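Local structure of sporozoite surface protein 2 (Plasmodium vivax, 4HQO) at residues 6-12 with 210-216. The protein probably acts as the adhesive surface receptor that supports gliding motility of malaria sporozoites, through a metal-binding von Willebrand factor A domain and a thrombospondin type 1 domain. The protein carries 4 engineered substitutions. Sequence-based numbering, arbitrary orientation.
Sequences DEVKYSE and VERVANC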
loop_
_atom_site.group_PDB
_atom_site.type_symbol
_atom_site.label_atom_id
_atom_site.label_comp_id
_atom_site.label_asym_id
_atom_site.label_seq_id
_atom_site.Cartn_x
_atom_site.Cartn_y
_atom_site.Cartn_z
ATOM N N ASP A 6 7.031 -30.995 -11.325
ATOM C CA ASP A 6 8.137 -30.487 -10.523
ATOM C C ASP A 6 8.108 -28.964 -10.459
ATOM O O ASP A 6 7.119 -28.339 -10.838
ATOM C CB ASP A 6 9.481 -30.979 -11.073
ATOM C CG ASP A 6 9.700 -30.588 -12.523
ATOM O OD1 ASP A 6 8.702 -30.358 -13.238
ATOM O OD2 ASP A 6 10.872 -30.518 -12.950
ATOM N N GLU A 7 9.197 -28.371 -9.983
ATOM C CA GLU A 7 9.242 -26.928 -9.778
ATOM C C GLU A 7 10.547 -26.300 -10.260
ATOM O O GLU A 7 11.558 -26.987 -10.428
ATOM C CB GLU A 7 9.020 -26.599 -8.299
ATOM C CG GLU A 7 10.053 -27.215 -7.367
ATOM C CD GLU A 7 9.765 -26.941 -5.903
ATOM O OE1 GLU A 7 8.670 -26.423 -5.596
ATOM O OE2 GLU A 7 10.635 -27.245 -5.060
ATOM N N VAL A 8 10.512 -24.988 -10.482
ATOM C CA VAL A 8 11.699 -24.240 -10.885
ATOM C C VAL A 8 12.073 -23.196 -9.828
ATOM O O VAL A 8 11.203 -22.575 -9.209
ATOM C CB VAL A 8 11.522 -23.582 -12.280
ATOM C CG1 VAL A 8 10.461 -22.492 -12.242
ATOM C CG2 VAL A 8 12.847 -23.031 -12.790
ATOM N N LYS A 9 13.374 -23.028 -9.609
ATOM C CA LYS A 9 13.877 -22.092 -8.612
ATOM C C LYS A 9 14.653 -20.963 -9.278
ATOM O O LYS A 9 15.420 -21.195 -10.217
ATOM C CB LYS A 9 14.778 -22.814 -7.606
ATOM C CG LYS A 9 14.089 -23.924 -6.821
ATOM C CD LYS A 9 15.090 -24.715 -5.991
ATOM C CE LYS A 9 14.430 -25.898 -5.293
ATOM N NZ LYS A 9 15.435 -26.819 -4.687
ATOM N N TYR A 10 14.459 -19.746 -8.782
ATOM C CA TYR A 10 15.153 -18.586 -9.328
ATOM C C TYR A 10 15.347 -17.487 -8.286
ATOM O O TYR A 10 14.632 -17.425 -7.284
ATOM C CB TYR A 10 14.413 -18.035 -10.555
ATOM C CG TYR A 10 12.980 -17.632 -10.290
ATOM C CD1 TYR A 10 11.963 -18.581 -10.271
ATOM C CD2 TYR A 10 12.639 -16.302 -10.065
ATOM C CE1 TYR A 10 10.647 -18.217 -10.027
ATOM C CE2 TYR A 10 11.324 -15.928 -9.821
ATOM C CZ TYR A 10 10.334 -16.892 -9.803
ATOM O OH TYR A 10 9.027 -16.534 -9.564
ATOM N N SER A 11 16.322 -16.620 -8.535
ATOM C CA SER A 11 16.610 -15.507 -7.642
ATOM C C SER A 11 15.878 -14.232 -8.069
ATOM O O SER A 11 15.697 -13.974 -9.261
ATOM C CB SER A 11 18.118 -15.252 -7.604
ATOM O OG SER A 11 18.421 -14.105 -6.832
ATOM N N GLU A 12 15.451 -13.440 -7.090
ATOM C CA GLU A 12 14.883 -12.128 -7.370
ATOM C C GLU A 12 15.014 -11.198 -6.172
ATOM O O GLU A 12 15.031 -11.632 -5.020
ATOM C CB GLU A 12 13.422 -12.226 -7.831
ATOM C CG GLU A 12 12.389 -12.235 -6.719
ATOM C CD GLU A 12 10.968 -12.253 -7.251
ATOM O OE1 GLU A 12 10.796 -12.401 -8.480
ATOM O OE2 GLU A 12 10.024 -12.117 -6.444
ATOM N N VAL A 210 16.020 -12.813 -2.289
ATOM C CA VAL A 210 15.354 -14.060 -1.932
ATOM C C VAL A 210 15.362 -15.059 -3.086
ATOM O O VAL A 210 15.644 -14.704 -4.229
ATOM C CB VAL A 210 13.895 -13.825 -1.514
ATOM C CG1 VAL A 210 13.801 -12.694 -0.501
ATOM C CG2 VAL A 210 13.047 -13.516 -2.733
ATOM N N GLU A 211 15.051 -16.313 -2.774
ATOM C CA GLU A 211 14.912 -17.350 -3.788
ATOM C C GLU A 211 13.437 -17.695 -3.974
ATOM O O GLU A 211 12.711 -17.888 -3.000
ATOM C CB GLU A 211 15.705 -18.600 -3.405
ATOM C CG GLU A 211 15.572 -19.729 -4.411
ATOM C CD GLU A 211 16.498 -20.893 -4.119
ATOM O OE1 GLU A 211 17.702 -20.797 -4.446
ATOM O OE2 GLU A 211 16.018 -21.907 -3.570
ATOM N N ARG A 212 12.998 -17.760 -5.226
ATOM C CA ARG A 212 11.594 -18.016 -5.523
ATOM C C ARG A 212 11.362 -19.351 -6.228
ATOM O O ARG A 212 12.233 -19.866 -6.931
ATOM C CB ARG A 212 11.000 -16.864 -6.328
ATOM C CG ARG A 212 10.739 -15.627 -5.491
ATOM C CD ARG A 212 9.648 -15.902 -4.470
ATOM N NE ARG A 212 9.564 -14.869 -3.440
ATOM C CZ ARG A 212 10.006 -15.019 -2.194
ATOM N NH1 ARG A 212 10.568 -16.164 -1.815
ATOM N NH2 ARG A 212 9.884 -14.022 -1.324
ATOM N N VAL A 213 10.169 -19.900 -6.022
ATOM C CA VAL A 213 9.813 -21.218 -6.525
ATOM C C VAL A 213 8.502 -21.143 -7.305
ATOM O O VAL A 213 7.581 -20.422 -6.919
ATOM C CB VAL A 213 9.707 -22.244 -5.360
ATOM C CG1 VAL A 213 8.589 -23.253 -5.596
ATOM C CG2 VAL A 213 11.044 -22.950 -5.134
ATOM N N ALA A 214 8.435 -21.869 -8.417
ATOM C CA ALA A 214 7.213 -21.944 -9.211
ATOM C C ALA A 214 6.969 -23.369 -9.701
ATOM O O ALA A 214 7.905 -24.082 -10.058
ATOM C CB ALA A 214 7.279 -20.979 -10.383
ATOM N N ASN A 215 5.703 -23.777 -9.709
ATOM C CA ASN A 215 5.324 -25.104 -10.179
ATOM C C ASN A 215 5.220 -25.125 -11.702
ATOM O O ASN A 215 4.447 -24.367 -12.289
ATOM C CB ASN A 215 3.993 -25.530 -9.550
ATOM C CG ASN A 215 3.809 -27.039 -9.523
ATOM O OD1 ASN A 215 4.484 -27.778 -10.241
ATOM N ND2 ASN A 215 2.886 -27.503 -8.688
ATOM N N CYS A 216 6.004 -25.991 -12.339
ATOM C CA CYS A 216 6.043 -26.058 -13.798
ATOM C C CYS A 216 4.954 -26.951 -14.389
ATOM O O CYS A 216 4.698 -26.913 -15.593
ATOM C CB CYS A 216 7.420 -26.518 -14.276
ATOM S SG CYS A 216 8.723 -25.305 -14.013
HETATM O O HOH W 1 17.092 -24.528 -3.149
HETATM O O HOH W 2 8.758 -12.349 -3.508
#
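Val8 and Ala214, Tyr10 and Arg212, and Glu12 and Val210 each form two backbone hydrogen bonds, the ladder of a two-stranded antiparallel ribbon. The shortest of these bonds, Arg212 N to Tyr10 O, is 2.6 Å. Cys216 N adds a further bond to Asp6 O. Between these pairs, the CA-H groups of Lys9 and Val213 point to the carbonyls of Arg212 and Val8.

The face with Val8, Tyr10 and Glu12 carries most of the side-chain packing. Arg212 CB sits over one face of the Tyr10 ring, 3.8 Å from the ring centroid, a CH-pi contact. Tyr10 CG lies between the backbone N and the carbonyl carbon (chi1 58°), which swings the ring across to the partner strand. Ala214 CB meets the edge of this ring. It also touches Val8 CG1, while Val8 CB rests 3.7 Å from Cys216 SG. Arg212 CG packs 3.7 Å from Glu12 OE2. The Arg212 chain then bends at chi2 (-66°), and its guanidinium lies with one face against Val210 CG2, which sits over the centre. On the other side of the ribbon, Lys9 CG runs alongside Val213 CG2 at 3.6 Å.

Two pairs of opposite charge across the strands are each bridged by one water. One water accepts from Arg212 NE at 2.6 Å, in the guanidinium plane, and donates to Glu12 OE2. A second water links Lys9 NZ to Glu211 OE2.

The contact belongs to the extensible beta-ribbon, formed by strands 7-15 and 207-215, between the von Willebrand factor A and thrombospondin type 1 domains. The Cys15-Cys207 disulfide ties these strands together farther along. At the other end, Cys216 is disulfide-bonded to Cys245 and Asp6 forms a salt bridge with Arg238. Both partners lie between strands 232-237 and 248-255.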